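Local coordinates for protein cytosolic phospholipase A2 delta (Homo sapiens, PDB 5IXC) that is a calcium-dependent phospholipase A2 that cleaves glycerophospholipids at the sn-2 position, with a preference for linoleic acid there, at residues E164-D169 and Y215-E220; M330-G335 and I656-P661; E46-V51 and I96-S101; F297-K302 and L319-V324. All coordinates share one frame; numbering follows the deposited sequence.

Interaction 1: residues E164-D169 and Y215-E220; sequences ELSCLD and YMAALE. With BA (barium ion), chain D.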
# COMPACT_ATOMS: atom_id res chain seq x y z
N GLU A 164 -13.25 -19.29 6.16
CA GLU A 164 -13.82 -20.32 5.31
C GLU A 164 -14.93 -19.77 4.45
O GLU A 164 -15.86 -19.13 4.94
CB GLU A 164 -14.35 -21.49 6.12
CG GLU A 164 -14.58 -22.72 5.27
CD GLU A 164 -15.28 -23.81 6.04
OE1 GLU A 164 -16.35 -24.26 5.56
OE2 GLU A 164 -14.78 -24.20 7.12
N LEU A 165 -14.83 -20.08 3.17
CA LEU A 165 -15.68 -19.51 2.14
C LEU A 165 -16.54 -20.60 1.54
O LEU A 165 -16.03 -21.65 1.19
CB LEU A 165 -14.79 -18.94 1.06
CG LEU A 165 -15.25 -17.66 0.39
CD1 LEU A 165 -15.28 -16.52 1.40
CD2 LEU A 165 -14.29 -17.35 -0.74
N SER A 166 -17.83 -20.36 1.43
CA SER A 166 -18.66 -21.27 0.67
C SER A 166 -19.26 -20.51 -0.49
O SER A 166 -19.24 -19.29 -0.51
CB SER A 166 -19.73 -21.94 1.54
OG SER A 166 -20.42 -21.01 2.34
N CYS A 167 -19.72 -21.25 -1.47
CA CYS A 167 -20.24 -20.67 -2.68
C CYS A 167 -21.66 -21.14 -2.86
O CYS A 167 -21.96 -22.29 -2.60
CB CYS A 167 -19.39 -21.10 -3.85
SG CYS A 167 -17.85 -20.12 -4.10
N LEU A 168 -22.53 -20.23 -3.28
CA LEU A 168 -23.89 -20.60 -3.56
C LEU A 168 -24.06 -20.59 -5.04
O LEU A 168 -23.69 -19.63 -5.70
CB LEU A 168 -24.87 -19.62 -2.92
CG LEU A 168 -26.35 -20.00 -2.77
CD1 LEU A 168 -27.21 -19.38 -3.85
CD2 LEU A 168 -26.58 -21.50 -2.77
N ASP A 169 -24.61 -21.66 -5.57
CA ASP A 169 -24.77 -21.80 -6.99
C ASP A 169 -26.23 -21.88 -7.39
O ASP A 169 -26.97 -22.68 -6.84
CB ASP A 169 -24.04 -23.04 -7.44
CG ASP A 169 -23.28 -22.81 -8.68
OD1 ASP A 169 -22.03 -22.89 -8.62
OD2 ASP A 169 -23.92 -22.51 -9.71
N TYR A 215 -19.41 -16.24 0.00
CA TYR A 215 -19.69 -15.72 1.34
C TYR A 215 -19.07 -16.61 2.38
O TYR A 215 -18.91 -17.79 2.15
CB TYR A 215 -21.19 -15.62 1.57
CG TYR A 215 -21.90 -16.93 1.43
CD1 TYR A 215 -22.23 -17.70 2.54
CD2 TYR A 215 -22.23 -17.43 0.18
CE1 TYR A 215 -22.88 -18.91 2.41
CE2 TYR A 215 -22.87 -18.64 0.04
CZ TYR A 215 -23.20 -19.39 1.15
OH TYR A 215 -23.85 -20.59 1.00
N MET A 216 -18.76 -16.04 3.52
CA MET A 216 -18.17 -16.80 4.63
C MET A 216 -19.07 -17.94 5.09
O MET A 216 -20.30 -17.80 5.17
CB MET A 216 -17.90 -15.89 5.83
CG MET A 216 -16.56 -15.19 5.81
SD MET A 216 -16.46 -14.01 7.16
CE MET A 216 -17.14 -12.58 6.28
N ALA A 217 -18.44 -19.07 5.41
CA ALA A 217 -19.17 -20.26 5.86
C ALA A 217 -19.77 -20.06 7.25
O ALA A 217 -20.81 -20.61 7.56
CB ALA A 217 -18.27 -21.49 5.86
N ALA A 218 -19.11 -19.25 8.06
CA ALA A 218 -19.53 -19.00 9.44
C ALA A 218 -20.70 -18.02 9.60
O ALA A 218 -21.23 -17.88 10.70
CB ALA A 218 -18.35 -18.56 10.30
N LEU A 219 -21.12 -17.38 8.52
CA LEU A 219 -22.28 -16.48 8.59
C LEU A 219 -23.59 -17.24 8.74
O LEU A 219 -23.72 -18.40 8.31
CB LEU A 219 -22.38 -15.58 7.35
CG LEU A 219 -21.26 -14.58 7.10
CD1 LEU A 219 -21.53 -13.85 5.78
CD2 LEU A 219 -21.10 -13.58 8.24
N GLU A 220 -24.56 -16.57 9.35
CA GLU A 220 -25.92 -17.05 9.49
C GLU A 220 -26.74 -16.12 8.62
O GLU A 220 -27.07 -15.02 9.01
CB GLU A 220 -26.38 -16.97 10.95
CG GLU A 220 -27.88 -17.23 11.18
CD GLU A 220 -28.18 -18.66 11.59
OE1 GLU A 220 -27.69 -19.10 12.65
OE2 GLU A 220 -28.92 -19.34 10.85
BA BA D . -23.11 -24.48 -11.90
O HOH W 1 -16.37 -18.59 7.44
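Ser166 and Tyr215 form an antiparallel hydrogen-bonded pair. Ser166 N donates to Tyr215 O at 2.9 Å, and Tyr215 N donates back to Ser166 O at 3.1 Å. Past this pair, Ala217 N binds Glu164 O at 2.6 Å. That bond is straight at the hydrogen (170°), though the donor is tilted from the carbonyl plane. Glu164 O also accepts a hydrogen bond from a water, and this water accepts one from Ala218 N. The carbonyl thus ties the residue just before strand 165-169 to the type I turn from Met216 to Leu219.

The carboxylate of Glu164 is held elsewhere, by a salt bridge to Arg150 and a hydrogen bond from Asn153 N. Its extended chain passes alongside the methyl of Ala217, with Glu164 OE1 3.4 Å from Ala217 CB. The Tyr215 ring is set by CG standing between its backbone N and carbonyl carbon (chi1 59°). Ser166 OG lies over one ring face, 3.2 Å from Tyr215 CE1. Leu168 N sits at the ring edge, and Leu168 CB is 3.7 Å from Tyr215 CE2.

Strand 160-171 also pairs with strand 269-277, and Cys167 forms a disulfide with Cys278. Two backbone bonds pair the strands in what is probably the second C2 domain, and a third fixes the turn. Side chains add packing, while Glu164 spends its charge on Arg150.

Interaction 2: residues M330-G335 and I656-P661; sequences MATGGG and INTSSP. With 7FA (methyl (R)-(6Z,9Z,12Z)-octadeca-6,9,12-trien-1-ylphosphonofluoridate), chain C.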
# COMPACT_ATOMS: atom_id res chain seq x y z
N MET A 330 19.38 2.33 -0.87
CA MET A 330 18.24 2.83 -0.12
C MET A 330 18.14 4.32 -0.43
O MET A 330 19.12 5.04 -0.28
CB MET A 330 18.51 2.62 1.36
CG MET A 330 17.32 2.77 2.26
SD MET A 330 17.77 2.11 3.87
CE MET A 330 18.69 3.46 4.58
N ALA A 331 16.97 4.76 -0.88
CA ALA A 331 16.78 6.16 -1.30
C ALA A 331 15.51 6.79 -0.74
O ALA A 331 14.48 6.14 -0.64
CB ALA A 331 16.80 6.25 -2.81
N THR A 332 15.60 8.07 -0.39
CA THR A 332 14.46 8.82 0.13
C THR A 332 13.70 9.47 -1.00
O THR A 332 14.11 9.41 -2.15
CB THR A 332 14.88 9.98 1.08
OG1 THR A 332 15.54 11.02 0.33
CG2 THR A 332 15.76 9.49 2.19
N GLY A 333 12.61 10.13 -0.64
CA GLY A 333 11.86 10.96 -1.58
C GLY A 333 12.49 12.33 -1.73
O GLY A 333 13.61 12.56 -1.32
N GLY A 334 11.72 13.24 -2.32
CA GLY A 334 12.19 14.60 -2.64
C GLY A 334 11.90 15.09 -4.06
O GLY A 334 12.63 15.91 -4.60
N GLY A 335 10.85 14.57 -4.66
CA GLY A 335 10.43 15.00 -6.00
C GLY A 335 11.52 14.99 -7.06
O GLY A 335 12.25 14.01 -7.19
N ILE A 656 9.37 12.25 4.99
CA ILE A 656 10.63 12.24 5.74
C ILE A 656 11.28 10.89 5.83
O ILE A 656 12.35 10.78 6.43
CB ILE A 656 10.51 12.87 7.15
CG1 ILE A 656 9.50 12.13 8.01
CG2 ILE A 656 10.14 14.33 7.02
CD1 ILE A 656 9.67 12.33 9.51
N ASN A 657 10.70 9.86 5.22
CA ASN A 657 11.27 8.53 5.34
C ASN A 657 12.12 8.12 4.18
O ASN A 657 12.17 8.80 3.17
CB ASN A 657 10.17 7.50 5.59
CG ASN A 657 9.87 7.34 7.07
OD1 ASN A 657 8.80 7.73 7.53
ND2 ASN A 657 10.82 6.76 7.83
N THR A 658 12.84 7.02 4.38
CA THR A 658 13.60 6.36 3.32
C THR A 658 13.08 4.94 3.18
O THR A 658 12.25 4.50 3.96
CB THR A 658 15.12 6.35 3.60
OG1 THR A 658 15.82 5.86 2.43
CG2 THR A 658 15.48 5.51 4.86
N SER A 659 13.57 4.21 2.19
CA SER A 659 13.03 2.89 1.84
C SER A 659 13.60 1.74 2.69
O SER A 659 13.77 0.63 2.20
CB SER A 659 13.24 2.61 0.34
OG SER A 659 14.58 2.86 -0.06
N SER A 660 13.84 1.98 3.97
CA SER A 660 14.36 0.94 4.88
C SER A 660 13.50 -0.33 4.92
O SER A 660 14.03 -1.45 4.95
CB SER A 660 14.51 1.44 6.32
OG SER A 660 14.17 2.79 6.44
N PRO A 661 12.17 -0.18 4.97
CA PRO A 661 11.34 -1.37 5.14
C PRO A 661 11.57 -2.46 4.10
O PRO A 661 11.49 -3.64 4.41
CB PRO A 661 9.91 -0.81 5.04
CG PRO A 661 10.03 0.59 5.52
CD PRO A 661 11.36 1.06 5.00
C1 7FA C . 6.72 13.47 -4.75
P1 7FA C . 7.53 12.61 -3.39
C2 7FA C . 6.91 14.98 -4.70
O2 7FA C . 6.65 12.77 -2.07
C3 7FA C . 6.00 15.56 -5.77
C4 7FA C . 6.06 17.08 -5.96
C5 7FA C . 5.28 17.36 -7.23
C6 7FA C . 4.95 18.81 -7.51
C7 7FA C . 3.81 19.03 -8.19
C8 7FA C . 3.32 20.41 -8.56
C9 7FA C . 2.22 20.22 -9.59
CM 7FA C . 7.21 13.32 -0.89
C10 7FA C . 0.97 19.99 -9.19
C11 7FA C . -0.11 19.77 -10.22
C12 7FA C . -1.41 20.45 -9.85
C13 7FA C . -2.51 19.73 -9.64
C14 7FA C . -3.79 20.43 -9.27
C15 7FA C . -3.81 20.87 -7.80
C16 7FA C . -4.73 22.07 -7.58
C17 7FA C . -6.19 21.70 -7.81
C18 7FA C . -7.12 22.75 -7.22
O1 7FA C . 8.93 13.02 -3.19
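Ala331 N donates a hydrogen bond to Ser659 OG at 3.2 Å, with an angle of 154° at the hydrogen. With chi1 at 50°, Ser659 OG is brought round toward the end of strand 327-331. Ser659 OG is also hydrogen-bonded to Ser362 OG, so a second strand has a hold on it.

Met330 crosses Thr658 at about a right angle. Its CG lies 3.4 Å from Thr658 OG1, and its SD rests 3.7 Å from Ser660 CA. The bend at chi3 brings Met330 CE against the methyl of Thr658. Beyond it, Thr332 CG2 meets Thr658 CB at 3.5 Å. The Thr332 hydroxyl is turned elsewhere. It donates in the carbonyl plane to a lone pair of Gly333 O, and is also hydrogen-bonded to Tyr678 N.

The glycine run leads on to the inhibitor. Gly334 N and Gly335 N each donate to O1 of the bound phosphonate inhibitor, at 2.9 Å. Two backbone donors on one phosphoryl oxygen are as expected of an oxyanion hole, and both glycines are experimentally known to bind substrate. At the backbone angles of Gly334 a side chain would collide with the carbonyl oxygen of Gly333. Gly333 is about 4 Å from the side chain of Ser365, the nucleophile. Asp651, by similarity the proton acceptor, is about 9 Å from the side chain of Asn657.

Strand 327-331 runs between strands 360-364 and 672-676, and helix 335-351 follows the glycines. Residues 656-659 lead into the short helix 660-663, with helix 685-695 against them through Thr690 and Gln689.

Interaction 3: residues E46-V51 and I96-S101; sequences EADPYV and IYDEDS. With BA (barium ion), chain E; BA (barium ion), chain F.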
# COMPACT_ATOMS: atom_id res chain seq x y z
N GLU A 46 -37.59 14.90 21.82
CA GLU A 46 -36.94 13.74 22.44
C GLU A 46 -36.59 12.70 21.41
O GLU A 46 -37.26 12.58 20.39
CB GLU A 46 -37.79 13.10 23.54
CG GLU A 46 -37.24 13.38 24.91
CD GLU A 46 -37.91 12.61 26.02
OE1 GLU A 46 -39.16 12.51 25.99
OE2 GLU A 46 -37.19 12.14 26.93
N ALA A 47 -35.53 11.95 21.67
CA ALA A 47 -35.06 10.94 20.72
C ALA A 47 -36.09 9.82 20.55
O ALA A 47 -36.87 9.54 21.45
CB ALA A 47 -33.72 10.37 21.17
N ASP A 48 -36.09 9.24 19.35
CA ASP A 48 -36.81 7.99 19.05
C ASP A 48 -35.80 6.90 18.73
O ASP A 48 -35.60 6.54 17.57
CB ASP A 48 -37.71 8.20 17.85
CG ASP A 48 -38.55 9.41 17.99
OD1 ASP A 48 -38.46 10.29 17.11
OD2 ASP A 48 -39.29 9.52 19.00
N PRO A 49 -35.16 6.36 19.77
CA PRO A 49 -33.90 5.66 19.55
C PRO A 49 -34.01 4.18 19.20
O PRO A 49 -34.97 3.50 19.58
CB PRO A 49 -33.18 5.81 20.88
CG PRO A 49 -34.29 5.90 21.88
CD PRO A 49 -35.53 6.36 21.19
N TYR A 50 -32.99 3.71 18.50
CA TYR A 50 -32.75 2.29 18.37
C TYR A 50 -31.27 2.03 18.30
O TYR A 50 -30.48 2.93 18.03
CB TYR A 50 -33.42 1.72 17.13
CG TYR A 50 -32.94 2.32 15.84
CD1 TYR A 50 -31.85 1.80 15.17
CD2 TYR A 50 -33.60 3.41 15.28
CE1 TYR A 50 -31.42 2.36 13.98
CE2 TYR A 50 -33.18 3.97 14.09
CZ TYR A 50 -32.09 3.44 13.44
OH TYR A 50 -31.68 4.01 12.26
N VAL A 51 -30.91 0.77 18.53
CA VAL A 51 -29.53 0.33 18.51
C VAL A 51 -29.24 -0.46 17.24
O VAL A 51 -30.09 -1.20 16.77
CB VAL A 51 -29.20 -0.53 19.74
CG1 VAL A 51 -27.76 -1.03 19.72
CG2 VAL A 51 -29.44 0.28 21.00
N ILE A 96 -26.22 4.01 18.57
CA ILE A 96 -27.59 4.44 18.83
C ILE A 96 -28.00 5.56 17.89
O ILE A 96 -27.40 6.62 17.88
CB ILE A 96 -27.75 4.96 20.26
CG1 ILE A 96 -27.35 3.90 21.27
CG2 ILE A 96 -29.19 5.39 20.51
CD1 ILE A 96 -27.29 4.41 22.70
N TYR A 97 -29.06 5.31 17.12
CA TYR A 97 -29.60 6.32 16.22
C TYR A 97 -30.93 6.86 16.71
O TYR A 97 -31.67 6.18 17.42
CB TYR A 97 -29.78 5.73 14.82
CG TYR A 97 -28.49 5.44 14.11
CD1 TYR A 97 -27.96 6.35 13.21
CD2 TYR A 97 -27.80 4.26 14.34
CE1 TYR A 97 -26.77 6.09 12.56
CE2 TYR A 97 -26.62 3.99 13.70
CZ TYR A 97 -26.10 4.90 12.79
OH TYR A 97 -24.92 4.64 12.13
N ASP A 98 -31.21 8.10 16.31
CA ASP A 98 -32.50 8.75 16.53
C ASP A 98 -33.33 8.66 15.24
O ASP A 98 -33.01 9.32 14.25
CB ASP A 98 -32.26 10.20 16.92
CG ASP A 98 -33.55 10.95 17.22
OD1 ASP A 98 -34.65 10.41 16.98
OD2 ASP A 98 -33.45 12.10 17.70
N GLU A 99 -34.39 7.85 15.26
CA GLU A 99 -35.20 7.59 14.05
C GLU A 99 -36.02 8.80 13.65
O GLU A 99 -36.62 9.48 14.48
CB GLU A 99 -36.12 6.39 14.22
CG GLU A 99 -36.93 6.06 12.96
CD GLU A 99 -37.71 4.76 13.09
OE1 GLU A 99 -38.96 4.79 13.08
OE2 GLU A 99 -37.08 3.68 13.21
N ASP A 100 -36.06 9.03 12.35
CA ASP A 100 -36.73 10.18 11.76
C ASP A 100 -37.51 9.73 10.50
O ASP A 100 -36.91 9.20 9.56
CB ASP A 100 -35.68 11.24 11.42
CG ASP A 100 -36.28 12.54 10.95
OD1 ASP A 100 -37.44 12.56 10.48
OD2 ASP A 100 -35.57 13.57 11.01
N SER A 101 -38.83 9.92 10.51
CA SER A 101 -39.72 9.46 9.43
C SER A 101 -39.41 10.02 8.05
O SER A 101 -39.76 9.41 7.04
CB SER A 101 -41.19 9.79 9.75
OG SER A 101 -41.70 8.92 10.74
BA BA E . -39.28 12.63 18.67
BA BA F . -34.65 7.65 7.92
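Tyr97 CB lies over one face of the Tyr50 ring, 4.0 Å from its centroid and 28° off the ring normal, a CH-pi contact. Glu99 CB sits at the ring edge, in plane, 3.8 Å from Tyr50 CE2. The two tyrosine rings are almost parallel, with planes at 18°, but displaced, and share little overlap. Tyr50 OH is hydrogen-bonded to Asp105, and Lys64 makes a cation-pi contact with the ring. With an alanine here, Asp105 would probably lose this bond and Tyr97 CB its aromatic cover.

Tyr50 and Tyr97 are an antiparallel hydrogen-bonded pair. Glu99 N donates to Asp48 O at 2.9 Å. Asp98 OD1 accepts a straight bond from Asp48 N at 3.0 Å, from above its carboxylate plane. This ties two metal-binding loops together.

One barium is bound by Glu46 O at 2.7 Å, by both carboxylate oxygens of Asp48 and by Ser45 OG. Asp48 OD2 also accepts a hydrogen bond from Asp70 N. Another barium is held by Asp100 O, Thr103 O and Asp105 OD2. Asp48, Asp98 and Asp100 are predicted calcium ligands of this C2 domain.

Strands 49-55 and 91-98 are the inner pair of a four-stranded sheet, one layer of the C2 beta sandwich. On the face that holds Pro49, Val51 and Ile96, Pro49 and Val51 pack on Trp76 of strand 75-85, and Val51 and Ile96 on strand 20-36.

Interaction 4: residues F297-K302 and L319-V324; sequences FLSRRK and LQEDEV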
# COMPACT_ATOMS: atom_id res chain seq x y z
N PHE A 297 16.26 -15.10 -8.82
CA PHE A 297 16.97 -13.88 -9.20
C PHE A 297 18.25 -13.72 -8.38
O PHE A 297 19.29 -13.37 -8.92
CB PHE A 297 16.11 -12.63 -9.02
CG PHE A 297 16.90 -11.36 -9.01
CD1 PHE A 297 17.24 -10.73 -10.20
CD2 PHE A 297 17.36 -10.81 -7.82
CE1 PHE A 297 17.98 -9.57 -10.20
CE2 PHE A 297 18.11 -9.65 -7.82
CZ PHE A 297 18.42 -9.03 -9.01
N LEU A 298 18.16 -13.94 -7.08
CA LEU A 298 19.31 -13.76 -6.19
C LEU A 298 20.50 -14.59 -6.62
O LEU A 298 21.64 -14.15 -6.50
CB LEU A 298 18.95 -14.06 -4.73
CG LEU A 298 18.28 -12.94 -3.93
CD1 LEU A 298 18.14 -13.39 -2.48
CD2 LEU A 298 19.05 -11.63 -3.98
N SER A 299 20.25 -15.78 -7.14
CA SER A 299 21.34 -16.63 -7.64
C SER A 299 21.95 -16.05 -8.90
O SER A 299 23.16 -15.86 -8.98
CB SER A 299 20.85 -18.06 -7.89
OG SER A 299 20.62 -18.74 -6.67
N ARG A 300 21.10 -15.76 -9.88
CA ARG A 300 21.53 -15.06 -11.09
C ARG A 300 22.35 -13.81 -10.76
O ARG A 300 23.44 -13.62 -11.29
CB ARG A 300 20.32 -14.66 -11.96
CG ARG A 300 20.02 -15.61 -13.11
CD ARG A 300 18.57 -16.06 -13.12
NE ARG A 300 17.62 -14.95 -13.21
CZ ARG A 300 16.37 -14.97 -12.74
NH1 ARG A 300 15.90 -16.05 -12.13
NH2 ARG A 300 15.59 -13.91 -12.88
N ARG A 301 21.83 -12.97 -9.89
CA ARG A 301 22.44 -11.66 -9.63
C ARG A 301 23.76 -11.81 -8.87
O ARG A 301 24.72 -11.10 -9.13
CB ARG A 301 21.47 -10.73 -8.86
CG ARG A 301 22.00 -9.32 -8.59
CD ARG A 301 22.22 -8.54 -9.87
NE ARG A 301 22.90 -7.26 -9.64
CZ ARG A 301 23.27 -6.42 -10.61
NH1 ARG A 301 23.05 -6.71 -11.89
NH2 ARG A 301 23.88 -5.28 -10.28
N LYS A 302 23.79 -12.76 -7.94
CA LYS A 302 24.97 -12.95 -7.09
C LYS A 302 26.24 -13.31 -7.88
O LYS A 302 27.36 -13.03 -7.43
CB LYS A 302 24.71 -14.03 -6.04
CG LYS A 302 24.04 -13.52 -4.77
CD LYS A 302 23.79 -14.67 -3.82
CE LYS A 302 23.56 -14.23 -2.38
NZ LYS A 302 22.11 -14.08 -2.09
N LEU A 319 34.49 -16.10 -6.00
CA LEU A 319 33.58 -16.24 -4.85
C LEU A 319 32.45 -17.22 -5.13
O LEU A 319 31.79 -17.15 -6.17
CB LEU A 319 32.98 -14.89 -4.46
CG LEU A 319 33.92 -13.83 -3.90
CD1 LEU A 319 33.20 -12.49 -3.83
CD2 LEU A 319 34.45 -14.22 -2.52
N GLN A 320 32.22 -18.12 -4.19
CA GLN A 320 31.07 -19.02 -4.25
C GLN A 320 29.84 -18.23 -3.83
O GLN A 320 29.95 -17.19 -3.17
CB GLN A 320 31.27 -20.23 -3.33
CG GLN A 320 30.60 -21.51 -3.83
CD GLN A 320 30.63 -22.64 -2.81
OE1 GLN A 320 31.05 -22.45 -1.66
NE2 GLN A 320 30.18 -23.83 -3.22
N GLU A 321 28.66 -18.72 -4.23
CA GLU A 321 27.40 -18.01 -3.99
C GLU A 321 27.22 -17.54 -2.54
O GLU A 321 26.91 -16.38 -2.29
CB GLU A 321 26.21 -18.87 -4.41
CG GLU A 321 24.88 -18.15 -4.29
CD GLU A 321 23.74 -18.94 -4.87
OE1 GLU A 321 23.83 -20.19 -4.89
OE2 GLU A 321 22.75 -18.32 -5.29
N ASP A 322 27.43 -18.45 -1.59
CA ASP A 322 27.23 -18.15 -0.15
C ASP A 322 28.27 -17.21 0.46
O ASP A 322 28.26 -16.98 1.66
CB ASP A 322 27.19 -19.44 0.68
CG ASP A 322 25.97 -20.30 0.39
OD1 ASP A 322 25.10 -19.88 -0.41
OD2 ASP A 322 25.88 -21.41 0.96
N GLU A 323 29.18 -16.71 -0.35
CA GLU A 323 30.18 -15.75 0.11
C GLU A 323 29.91 -14.34 -0.45
O GLU A 323 30.60 -13.39 -0.06
CB GLU A 323 31.58 -16.22 -0.29
CG GLU A 323 31.80 -17.72 -0.13
CD GLU A 323 33.23 -18.13 -0.43
OE1 GLU A 323 34.07 -17.99 0.48
OE2 GLU A 323 33.50 -18.58 -1.57
N VAL A 324 28.95 -14.24 -1.36
CA VAL A 324 28.63 -12.95 -2.01
C VAL A 324 27.84 -12.08 -1.03
O VAL A 324 26.75 -12.47 -0.61
CB VAL A 324 27.81 -13.11 -3.30
CG1 VAL A 324 27.62 -11.75 -3.97
CG2 VAL A 324 28.48 -14.06 -4.27
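Ser299 and Glu321 make the one hydrogen bond across this contact. Ser299 OG donates to Glu321 OE2 at 2.6 Å. The carboxylate oxygen accepts on its syn lone pair. Glu321 reaches the helix because its CG is anti to the backbone N (chi1 -175°) and the rest of the chain is extended.

Charge plays a looser part. Lys302 NZ lies 5.4 Å from Glu321 OE2, too far for a salt bridge, though the opposite charges may still attract weakly.

The apolar contacts come from the methylene chains and the valine. Lys302 CD meets Glu321 CG at 3.7 Å, the two side chains crossing at about a right angle. Lys302 CG comes within 4.1 Å of Val324 CB. With a glycine in place of Glu321, the hydroxyl of Ser299 would probably lose this acceptor and the Lys302 chain the methylene it crosses.

One contact joins a methyl to the backbone: Val324 CG2 rests on the carbonyl of Lys302, 3.5 Å from Lys302 O.

Backbone bonds shape the short 3-10 segment 321-323. Val324 N donates to Glu321 O at 3.1 Å, and Glu323 N to Gln320 O.

The contact folds the connection after helix 292-313 back against that same helix. Val324 also packs on Val305 and Ala306 of the helix, and Leu319 on Leu309. Val324 O is hydrogen-bonded to Arg811 of helix 797-811. The chain then enters strand 327-331 of the central mixed sheet.

The four contacts follow one another along the chain in the order 3, 1, 4, 2, each closing before the next opens. Interaction 3 is at the metal-binding loops of the N-terminal C2 domain. Interaction 1 is in what is probably a second C2 domain, its centre about 33 Å from that of interaction 3. Interactions 4 and 2 belong to the catalytic region, with centres about 27 Å apart, and are linked directly because helix 292-313 precedes strand 327-331. Interactions 2 and 3 lie on opposite sides of the chain's centre, with centres about 50 Å apart. Membrane association through calcium and ester cleavage are thus assigned to separate parts of one chain.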